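Local atomic coordinates of type II secretion system protein F (Vibrio cholerae, PDB entry 3C1Q), a protein that probably serves as an inner-membrane component of the type II secretion machinery that exports toxins and proteases from the periplasm, this chain being its first cytoplasmic domain. Residues A103-R106 against Q107-S111; S27-L31 against E32-R36; V54-K57 against V58-Y62. All coordinates share one frame; numbering follows the deposited sequence.

Contact 1. Residues A103-R106 against Q107-S111; sequences AENR and QKMRS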
ATOM      1  N   ALA B 103      -9.714  -6.311  -3.560  1.00  8.06           N
ATOM      2  CA  ALA B 103      -9.914  -4.924  -3.955  1.00  8.35           C
ATOM      3  C   ALA B 103      -8.871  -4.457  -4.983  1.00  8.54           C
ATOM      4  O   ALA B 103      -9.216  -3.716  -5.926  1.00  7.35           O
ATOM      5  CB  ALA B 103      -9.929  -4.003  -2.718  1.00  7.83           C
ATOM      6  N   GLU B 104      -7.616  -4.895  -4.821  1.00  8.89           N
ATOM      7  CA  GLU B 104      -6.523  -4.585  -5.757  0.60  8.96           C
ATOM      8  C   GLU B 104      -6.817  -5.160  -7.135  1.00  8.66           C
ATOM      9  O   GLU B 104      -6.676  -4.490  -8.164  1.00  8.48           O
ATOM     10  CB  GLU B 104      -5.189  -5.177  -5.246  0.60  9.77           C
ATOM     11  CG  GLU B 104      -4.008  -5.037  -6.223  0.60 10.37           C
ATOM     12  CD  GLU B 104      -2.743  -5.781  -5.793  0.60 11.90           C
ATOM     13  OE1 GLU B 104      -2.646  -6.176  -4.645  0.60 13.81           O
ATOM     14  OE2 GLU B 104      -1.830  -5.974  -6.617  0.60 16.55           O
ATOM     15  N   ASN B 105      -7.197  -6.429  -7.138  1.00  8.39           N
ATOM     16  CA  ASN B 105      -7.536  -7.145  -8.361  1.00  8.67           C
ATOM     17  C   ASN B 105      -8.666  -6.446  -9.086  1.00  8.24           C
ATOM     18  O   ASN B 105      -8.596  -6.253 -10.297  1.00  7.98           O
ATOM     19  CB  ASN B 105      -7.960  -8.581  -8.039  1.00  9.03           C
ATOM     20  CG  ASN B 105      -8.396  -9.361  -9.276  1.00 10.44           C
ATOM     21  OD1 ASN B 105      -9.589  -9.730  -9.448  1.00 14.98           O
ATOM     22  ND2 ASN B 105      -7.435  -9.632 -10.141  1.00 11.22           N
ATOM     23  N   ARG B 106      -9.708  -6.075  -8.341  1.00  8.04           N
ATOM     24  CA  ARG B 106     -10.866  -5.405  -8.909  1.00  8.60           C
ATOM     25  C   ARG B 106     -10.436  -4.080  -9.567  1.00  8.08           C
ATOM     26  O   ARG B 106     -10.828  -3.779 -10.693  1.00  7.78           O
ATOM     27  CB  ARG B 106     -11.913  -5.166  -7.822  1.00  9.37           C
ATOM     28  CG  ARG B 106     -13.177  -4.567  -8.312  1.00 10.95           C
ATOM     29  CD  ARG B 106     -14.330  -4.789  -7.342  1.00 14.60           C
ATOM     30  NE  ARG B 106     -15.576  -4.513  -8.044  1.00 15.71           N
ATOM     31  CZ  ARG B 106     -16.068  -3.297  -8.259  1.00 16.30           C
ATOM     32  NH1 ARG B 106     -15.441  -2.216  -7.806  1.00 16.84           N
ATOM     33  NH2 ARG B 106     -17.204  -3.163  -8.931  1.00 18.03           N
ATOM     34  N   GLN B 107      -9.632  -3.300  -8.861  1.00  8.43           N
ATOM     35  CA  GLN B 107      -9.106  -2.044  -9.396  1.00  9.11           C
ATOM     36  C   GLN B 107      -8.312  -2.267 -10.685  1.00  8.64           C
ATOM     37  O   GLN B 107      -8.481  -1.539 -11.666  1.00  8.15           O
ATOM     38  CB  GLN B 107      -8.234  -1.333  -8.345  1.00 10.26           C
ATOM     39  CG  GLN B 107      -7.340  -0.181  -8.868  1.00 11.82           C
ATOM     40  CD  GLN B 107      -8.073   0.844  -9.696  1.00 16.46           C
ATOM     41  OE1 GLN B 107      -9.303   0.985  -9.603  1.00 17.48           O
ATOM     42  NE2 GLN B 107      -7.323   1.577 -10.528  1.00 17.77           N
ATOM     43  N   LYS B 108      -7.438  -3.265 -10.681  1.00  8.91           N
ATOM     44  CA  LYS B 108      -6.591  -3.523 -11.837  1.00  9.24           C
ATOM     45  C   LYS B 108      -7.411  -3.921 -13.048  1.00  8.89           C
ATOM     46  O   LYS B 108      -7.236  -3.368 -14.141  1.00  8.01           O
ATOM     47  CB  LYS B 108      -5.570  -4.622 -11.544  1.00  9.71           C
ATOM     48  CG  LYS B 108      -4.509  -4.258 -10.519  1.00 12.97           C
ATOM     49  CD  LYS B 108      -3.206  -5.005 -10.745  1.00 14.63           C
ATOM     50  CE  LYS B 108      -2.310  -4.972  -9.509  1.00 16.26           C
ATOM     51  NZ  LYS B 108      -2.221  -3.640  -8.825  1.00 16.20           N
HETATM   52  N   MSE B 109      -8.327  -4.871 -12.856  1.00  8.72           N
HETATM   53  CA  MSE B 109      -9.104  -5.398 -13.961  0.60  8.54           C
HETATM   54  C   MSE B 109     -10.096  -4.355 -14.483  1.00  8.73           C
HETATM   55  O   MSE B 109     -10.328  -4.265 -15.686  1.00  9.66           O
HETATM   56  CB  MSE B 109      -9.809  -6.690 -13.526  0.60  8.39           C
HETATM   57  CG  MSE B 109      -8.837  -7.813 -13.108  0.60  8.52           C
HETATM   58 SE   MSE B 109      -7.680  -8.496 -14.562  0.60 13.75          SE
HETATM   59  CE  MSE B 109      -9.115  -9.074 -15.752  0.60  9.90           C
ATOM     60  N   ARG B 110     -10.663  -3.549 -13.575  1.00  7.63           N
ATOM     61  CA  ARG B 110     -11.630  -2.507 -13.971  1.00  7.79           C
ATOM     62  C   ARG B 110     -10.930  -1.323 -14.617  1.00  7.80           C
ATOM     63  O   ARG B 110     -11.407  -0.790 -15.633  1.00  8.66           O
ATOM     64  CB  ARG B 110     -12.512  -2.061 -12.803  1.00  7.46           C
ATOM     65  CG  ARG B 110     -13.444  -3.153 -12.328  1.00  6.69           C
ATOM     66  CD  ARG B 110     -14.348  -2.674 -11.190  1.00  8.46           C
ATOM     67  NE  ARG B 110     -15.270  -1.634 -11.631  1.00  7.31           N
ATOM     68  CZ  ARG B 110     -16.437  -1.860 -12.228  1.00  8.02           C
ATOM     69  NH1 ARG B 110     -16.864  -3.087 -12.474  1.00  9.53           N
ATOM     70  NH2 ARG B 110     -17.186  -0.828 -12.593  1.00  8.58           N
ATOM     71  N   SER B 111      -9.767  -0.937 -14.086  1.00  7.35           N
ATOM     72  CA  SER B 111      -9.026   0.171 -14.662  0.60  7.47           C
ATOM     73  C   SER B 111      -8.598  -0.169 -16.098  1.00  7.62           C
ATOM     74  O   SER B 111      -8.657   0.674 -16.986  1.00  7.82           O
ATOM     75  CB  SER B 111      -7.816   0.538 -13.795  0.60  7.75           C
ATOM     76  OG  SER B 111      -6.902  -0.538 -13.713  0.60  8.81           O
TER

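Contact 2. Residues S27-L31 against E32-R36; sequences SGMPL and EECLR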
ATOM      1  N   SER B  27       1.398  -6.221  10.318  1.00  7.68           N
ATOM      2  CA  SER B  27       2.651  -5.898  11.007  1.00  8.57           C
ATOM      3  C   SER B  27       2.568  -6.050  12.524  1.00  8.38           C
ATOM      4  O   SER B  27       3.599  -5.992  13.210  1.00  9.28           O
ATOM      5  CB  SER B  27       3.082  -4.470  10.682  1.00  9.25           C
ATOM      6  OG  SER B  27       2.282  -3.533  11.389  1.00 10.59           O
ATOM      7  N   GLY B  28       1.353  -6.216  13.040  1.00  8.19           N
ATOM      8  CA  GLY B  28       1.112  -6.409  14.459  1.00  8.37           C
ATOM      9  C   GLY B  28       0.671  -5.144  15.178  1.00  8.80           C
ATOM     10  O   GLY B  28       0.444  -5.145  16.387  1.00  8.52           O
HETATM   11  N   MSE B  29       0.563  -4.051  14.439  1.00  9.23           N
HETATM   12  CA  MSE B  29       0.136  -2.796  15.039  1.00  9.28           C
HETATM   13  C   MSE B  29      -1.341  -2.896  15.461  1.00  9.70           C
HETATM   14  O   MSE B  29      -2.168  -3.425  14.712  1.00  9.57           O
HETATM   15  CB  MSE B  29       0.334  -1.668  14.030  1.00 10.19           C
HETATM   16  CG  MSE B  29      -0.162  -0.299  14.485  1.00 10.82           C
HETATM   17 SE   MSE B  29       0.173   1.079  13.145  1.00 14.50          SE
HETATM   18  CE  MSE B  29       1.848   0.242  12.519  1.00 11.89           C
ATOM     19  N   PRO B  30      -1.674  -2.394  16.669  1.00  9.35           N
ATOM     20  CA  PRO B  30      -3.073  -2.378  17.130  1.00  8.78           C
ATOM     21  C   PRO B  30      -4.008  -1.730  16.134  1.00  8.28           C
ATOM     22  O   PRO B  30      -3.647  -0.757  15.515  1.00  8.14           O
ATOM     23  CB  PRO B  30      -2.990  -1.563  18.421  1.00  8.90           C
ATOM     24  CG  PRO B  30      -1.643  -1.860  18.914  1.00 10.26           C
ATOM     25  CD  PRO B  30      -0.778  -1.848  17.707  1.00  9.54           C
ATOM     26  N   LEU B  31      -5.214  -2.269  15.998  1.00  8.31           N
ATOM     27  CA  LEU B  31      -6.153  -1.807  14.982  1.00  7.80           C
ATOM     28  C   LEU B  31      -6.408  -0.300  15.033  1.00  7.51           C
ATOM     29  O   LEU B  31      -6.413   0.349  13.993  1.00  7.53           O
ATOM     30  CB  LEU B  31      -7.473  -2.567  15.093  1.00  8.32           C
ATOM     31  CG  LEU B  31      -8.532  -2.195  14.059  1.00  8.00           C
ATOM     32  CD1 LEU B  31      -7.998  -2.409  12.645  1.00  8.60           C
ATOM     33  CD2 LEU B  31      -9.839  -2.988  14.317  1.00  6.60           C
ATOM     34  N   GLU B  32      -6.613   0.259  16.228  1.00  7.60           N
ATOM     35  CA  GLU B  32      -6.894   1.699  16.323  1.00  7.97           C
ATOM     36  C   GLU B  32      -5.733   2.521  15.768  1.00  8.22           C
ATOM     37  O   GLU B  32      -5.955   3.571  15.143  1.00  8.36           O
ATOM     38  CB  GLU B  32      -7.266   2.118  17.752  1.00  8.49           C
ATOM     39  CG  GLU B  32      -6.155   2.039  18.776  1.00 11.06           C
ATOM     40  CD  GLU B  32      -5.336   3.328  18.911  1.00 14.52           C
ATOM     41  OE1 GLU B  32      -5.497   4.270  18.086  1.00 16.88           O
ATOM     42  OE2 GLU B  32      -4.521   3.397  19.862  1.00 17.16           O
ATOM     43  N   GLU B  33      -4.508   2.053  16.000  1.00  7.68           N
ATOM     44  CA  GLU B  33      -3.311   2.766  15.534  1.00  7.90           C
ATOM     45  C   GLU B  33      -3.229   2.655  14.014  1.00  7.59           C
ATOM     46  O   GLU B  33      -2.862   3.622  13.311  1.00  7.48           O
ATOM     47  CB  GLU B  33      -2.027   2.200  16.178  1.00  8.45           C
ATOM     48  CG  GLU B  33      -1.830   2.464  17.684  1.00 10.97           C
ATOM     49  CD  GLU B  33      -0.541   1.822  18.292  1.00 13.28           C
ATOM     50  OE1 GLU B  33       0.482   1.579  17.580  1.00 11.97           O
ATOM     51  OE2 GLU B  33      -0.543   1.573  19.522  1.00 15.87           O
ATOM     52  N   CYS B  34      -3.550   1.471  13.496  1.00  7.26           N
ATOM     53  CA  CYS B  34      -3.622   1.277  12.044  1.00  8.07           C
ATOM     54  C   CYS B  34      -4.600   2.243  11.384  1.00  8.62           C
ATOM     55  O   CYS B  34      -4.288   2.875  10.366  1.00  8.77           O
ATOM     56  CB  CYS B  34      -4.027  -0.151  11.690  1.00  7.47           C
ATOM     57  SG  CYS B  34      -2.877  -1.418  12.263  1.00  6.84           S
ATOM     58  N   LEU B  35      -5.801   2.334  11.945  1.00  8.29           N
ATOM     59  CA  LEU B  35      -6.836   3.236  11.407  1.00  8.25           C
ATOM     60  C   LEU B  35      -6.410   4.702  11.453  1.00  8.67           C
ATOM     61  O   LEU B  35      -6.671   5.448  10.515  1.00  9.27           O
ATOM     62  CB  LEU B  35      -8.152   3.036  12.139  1.00  8.23           C
ATOM     63  CG  LEU B  35      -8.902   1.734  11.830  1.00  8.31           C
ATOM     64  CD1 LEU B  35      -9.938   1.416  12.904  1.00  8.27           C
ATOM     65  CD2 LEU B  35      -9.570   1.789  10.443  1.00  8.40           C
ATOM     66  N   ARG B  36      -5.742   5.104  12.530  1.00  9.18           N
ATOM     67  CA  ARG B  36      -5.191   6.459  12.622  1.00 10.05           C
ATOM     68  C   ARG B  36      -4.236   6.755  11.462  1.00  9.75           C
ATOM     69  O   ARG B  36      -4.343   7.787  10.818  1.00 10.34           O
ATOM     70  CB  ARG B  36      -4.469   6.673  13.946  1.00 10.37           C
ATOM     71  CG  ARG B  36      -3.966   8.114  14.138  1.00 13.49           C
ATOM     72  CD  ARG B  36      -2.941   8.230  15.227  1.00 18.77           C
ATOM     73  NE  ARG B  36      -3.531   8.349  16.559  1.00 21.84           N
ATOM     74  CZ  ARG B  36      -3.672   9.490  17.247  1.00 25.46           C
ATOM     75  NH1 ARG B  36      -3.300  10.666  16.738  1.00 28.07           N
ATOM     76  NH2 ARG B  36      -4.205   9.466  18.461  1.00 25.65           N
TER

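Contact 3. Residues V54-K57 against V58-Y62; sequences VRAK and VTEGY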
ATOM      1  N   VAL B  54     -14.537   5.914  12.161  1.00  9.10           N
ATOM      2  CA  VAL B  54     -14.426   4.479  12.392  1.00  8.75           C
ATOM      3  C   VAL B  54     -13.420   4.192  13.515  1.00  9.14           C
ATOM      4  O   VAL B  54     -13.681   3.353  14.402  1.00  8.58           O
ATOM      5  CB  VAL B  54     -14.048   3.740  11.076  1.00  8.84           C
ATOM      6  CG1 VAL B  54     -13.705   2.273  11.329  1.00  7.70           C
ATOM      7  CG2 VAL B  54     -15.228   3.835  10.071  1.00  8.75           C
ATOM      8  N   ARG B  55     -12.282   4.875  13.482  1.00  8.83           N
ATOM      9  CA  ARG B  55     -11.286   4.728  14.541  1.00  9.79           C
ATOM     10  C   ARG B  55     -11.851   5.091  15.905  1.00  9.72           C
ATOM     11  O   ARG B  55     -11.618   4.377  16.888  1.00 10.46           O
ATOM     12  CB  ARG B  55     -10.052   5.575  14.292  1.00 10.20           C
ATOM     13  CG  ARG B  55      -8.967   5.219  15.312  1.00 11.08           C
ATOM     14  CD  ARG B  55      -7.837   6.174  15.399  1.00 13.70           C
ATOM     15  NE  ARG B  55      -7.282   6.077  16.750  1.00 16.44           N
ATOM     16  CZ  ARG B  55      -6.773   7.093  17.445  1.00 21.58           C
ATOM     17  NH1 ARG B  55      -6.329   6.883  18.683  1.00 22.16           N
ATOM     18  NH2 ARG B  55      -6.685   8.313  16.913  1.00 23.56           N
ATOM     19  N   ALA B  56     -12.569   6.213  15.966  1.00  9.56           N
ATOM     20  CA  ALA B  56     -13.173   6.652  17.218  1.00  9.55           C
ATOM     21  C   ALA B  56     -14.069   5.530  17.764  1.00  9.47           C
ATOM     22  O   ALA B  56     -13.955   5.143  18.937  1.00  9.45           O
ATOM     23  CB  ALA B  56     -13.949   7.934  17.010  1.00  9.74           C
ATOM     24  N   LYS B  57     -14.899   4.951  16.901  1.00  8.39           N
ATOM     25  CA  LYS B  57     -15.817   3.894  17.335  1.00  8.71           C
ATOM     26  C   LYS B  57     -15.080   2.648  17.828  1.00  8.22           C
ATOM     27  O   LYS B  57     -15.475   2.045  18.822  1.00  8.42           O
ATOM     28  CB  LYS B  57     -16.813   3.543  16.229  1.00  8.59           C
ATOM     29  CG  LYS B  57     -17.883   4.623  16.045  1.00 11.63           C
ATOM     30  CD  LYS B  57     -18.985   4.176  15.122  1.00 15.25           C
ATOM     31  CE  LYS B  57     -19.964   3.235  15.776  1.00 16.27           C
ATOM     32  NZ  LYS B  57     -21.278   3.179  15.066  1.00 18.85           N
ATOM     33  N   VAL B  58     -13.999   2.277  17.146  1.00  7.86           N
ATOM     34  CA  VAL B  58     -13.207   1.117  17.545  1.00  7.31           C
ATOM     35  C   VAL B  58     -12.600   1.346  18.931  1.00  7.27           C
ATOM     36  O   VAL B  58     -12.614   0.449  19.769  1.00  7.39           O
ATOM     37  CB  VAL B  58     -12.119   0.811  16.507  1.00  7.43           C
ATOM     38  CG1 VAL B  58     -11.043  -0.118  17.082  1.00  6.32           C
ATOM     39  CG2 VAL B  58     -12.790   0.210  15.238  1.00  6.90           C
ATOM     40  N   THR B  59     -12.084   2.545  19.180  1.00  7.87           N
ATOM     41  CA  THR B  59     -11.515   2.857  20.506  1.00  8.67           C
ATOM     42  C   THR B  59     -12.595   2.829  21.597  1.00  8.55           C
ATOM     43  O   THR B  59     -12.283   2.585  22.768  1.00  8.22           O
ATOM     44  CB  THR B  59     -10.796   4.222  20.517  1.00  9.48           C
ATOM     45  OG1 THR B  59     -11.763   5.283  20.453  1.00 10.10           O
ATOM     46  CG2 THR B  59      -9.812   4.325  19.342  1.00  8.49           C
ATOM     47  N   GLU B  60     -13.850   3.069  21.218  1.00  8.06           N
ATOM     48  CA  GLU B  60     -14.974   3.034  22.164  1.00  8.84           C
ATOM     49  C   GLU B  60     -15.532   1.620  22.392  1.00  8.75           C
ATOM     50  O   GLU B  60     -16.404   1.424  23.252  1.00  8.17           O
ATOM     51  CB  GLU B  60     -16.085   3.973  21.695  1.00  9.07           C
ATOM     52  CG  GLU B  60     -15.689   5.445  21.765  1.00 10.74           C
ATOM     53  CD  GLU B  60     -16.502   6.348  20.848  1.00 16.26           C
ATOM     54  OE1 GLU B  60     -17.490   5.878  20.225  1.00 19.37           O
ATOM     55  OE2 GLU B  60     -16.150   7.547  20.734  1.00 19.94           O
ATOM     56  N   GLY B  61     -15.021   0.645  21.638  1.00  8.91           N
ATOM     57  CA  GLY B  61     -15.368  -0.772  21.822  1.00  9.11           C
ATOM     58  C   GLY B  61     -16.267  -1.391  20.761  1.00  9.52           C
ATOM     59  O   GLY B  61     -16.597  -2.589  20.825  1.00 10.04           O
ATOM     60  N   TYR B  62     -16.650  -0.603  19.764  1.00  9.47           N
ATOM     61  CA  TYR B  62     -17.348  -1.152  18.608  1.00  9.39           C
ATOM     62  C   TYR B  62     -16.379  -1.981  17.796  1.00  9.92           C
ATOM     63  O   TYR B  62     -15.204  -1.633  17.687  1.00 10.41           O
ATOM     64  CB  TYR B  62     -17.896  -0.035  17.741  1.00  9.06           C
ATOM     65  CG  TYR B  62     -18.991   0.770  18.391  1.00  8.85           C
ATOM     66  CD1 TYR B  62     -20.296   0.322  18.374  1.00  8.46           C
ATOM     67  CD2 TYR B  62     -18.729   1.997  19.006  1.00  9.02           C
ATOM     68  CE1 TYR B  62     -21.299   1.052  18.950  1.00  9.44           C
ATOM     69  CE2 TYR B  62     -19.727   2.739  19.576  1.00  6.78           C
ATOM     70  CZ  TYR B  62     -21.022   2.265  19.549  1.00  8.13           C
ATOM     71  OH  TYR B  62     -22.023   3.010  20.122  1.00  8.89           O
TER

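Contact 1. Residues A103-R106 against Q107-S111
Arg106 lays its guanidinium flat over that of Arg110, one helical turn further along helix 92-121. The two planes are within 5° of parallel with centres 4.2 Å apart, and the stack is offset: Arg110 CD sits over the middle of the Arg106 group, 3.5 Å from Arg106 CZ, while Arg106 NH2 covers the rim of the Arg110 group. Both side chains run alongside each other in the same direction. Arg106 reaches out extended from CG to NE, whereas Arg110 turns at chi3 (65°), which swings its flat end round under its neighbour. Arg106 NH2 and Arg110 NH1 come within 3.6 Å, two like charges brought together by the stacking.

Another pair one turn apart, Glu104 and Lys108, also lies side by side. Here Lys108 bends at its last torsion (chi4 -43°) and, in this one of two Glu104 conformers, carries NZ to 3.2 Å from Glu104 OE2, a salt bridge, with Lys108 CE just as close to that oxygen. Each end has a further partner: Glu104 OE1 bridges to Arg19 of helix 11-26, and Lys108 NZ bonds to Gln107 of the second subunit. Between the two pairs, selenomethionine Met109 passes its CG by the Asn105 amide, 3.8 Å from Asn105 ND2. Beneath them all runs the regular i to i+4 backbone bonding, such as Met109 N to Asn105 O at 2.9 Å.

Glu104 also lies next to Asp101, which with Glu97 binds calcium; the Glu104 side chain stays about 6 Å from the ion. Chemically, the carboxylate in this conformer appears shared between a lysine and an arginine and would probably feel the metal's charge too, while the face-to-face contact of the arginines probably gains dispersion energy that offsets part of their charge repulsion.

Contact 2. Residues S27-L31 against E32-R36
Met29 and Glu33 cross at an angle where helix 31-40 begins, with Met29 CG 3.5 Å from Glu33 CB. Pro30 is the N-cap residue of this helix, and the preceding helix 11-26 ends in a Schellman motif whose positive-phi residue is Gly28. The link between the two helices is only residues 27-30. Selenomethionine Met29 leaves the turn stretched out, CG opposite the backbone N (chi1 176°), and this sends its selenium along the first turn of the new helix, 3.8 Å from Cys34 N. Met29 also packs on Ser27 of the second subunit, and Ser27 on Met29 of that subunit.

Glu33 instead runs alongside the proline ring, pointing the same way. Its carboxylate spans one side of the ring, with Glu33 OE1 3.7 Å from Pro30 CD and OE2 equally near Pro30 CG, a van der Waals contact and not a polar one. Further round the helix, Leu31 and Leu35 slant across each other and touch at Leu31 CG and Leu35 CD1; Leu35 goes on to pack against Arg55 and Val58 of helix 45-59. Cys34, the residue before, turns to a different flank and packs on Leu21, Leu24 and Val25 of helix 11-26, so this first turn packs on both neighbouring helices.

Pro30 O starts the helical bonding with a good bond from Cys34 N at 3.0 Å and a weak one from Glu33 N. Beside this carbonyl, the buried thiol rests against the turn itself: Cys34 SG lies 3.2 Å from Met29 O and 3.7 Å from Met29 CB.

Contact 3. Residues V54-K57 against V58-Y62
Lys57 starts with CG beside its backbone N (chi1 -74°) and kinks at chi3 (77°), while Tyr62 likewise keeps CG beside its own backbone N; together these bring the lysine tail over the tyrosine ring. The pair straddles the Schellman motif that ends helix 45-59, with Gly61 as its positive-phi residue. Lys57 CE stands almost centrally above one face, 3.6 Å from the Tyr62 ring centroid, a CH-pi contact, and NZ continues outward in cation-pi geometry 4.4 Å from the same centroid. That ammonium also bridges to Asp70. Backbone bonding fixes the turn: Tyr62 N reaches back to Lys57 O at 3.0 Å, and that oxygen lies at the ring's edge, in its plane.

One residue earlier, Ala56 O takes two bonds, from Glu60 N and from the Thr59 hydroxyl. Arg55, extended to NE, slants past Thr59 toward its salt bridge with Glu32 of helix 31-40, and Val58 packs on Leu35 there. The hydroxyl bond is short, Thr59 OG1 donating to Ala56 O at 2.7 Å, with OG1 tilted 21° from the carbonyl plane.

From the N terminus, helix 11-26 turns through contact 2 into helix 31-40; helix 45-59 then ends in contact 3 before helix 64-68, and contact 1 comes last, midway along helix 92-121. Each joins adjoining segments, so they follow in series with none nested or crossed. Contacts 2 and 3 touch, tying helix 31-40 to helix 45-59 through the Glu32-Arg55 salt bridge and through Glu32 CB, which packs 3.7 Å from Thr59 CG2. Contact 1 stands across the chain's centre, its own centre about 25 Å from that of contact 2 and 29 Å from that of contact 3. Helix 11-26 connects the two sides, meeting Cys34 of contact 2 and Gln107 of contact 1.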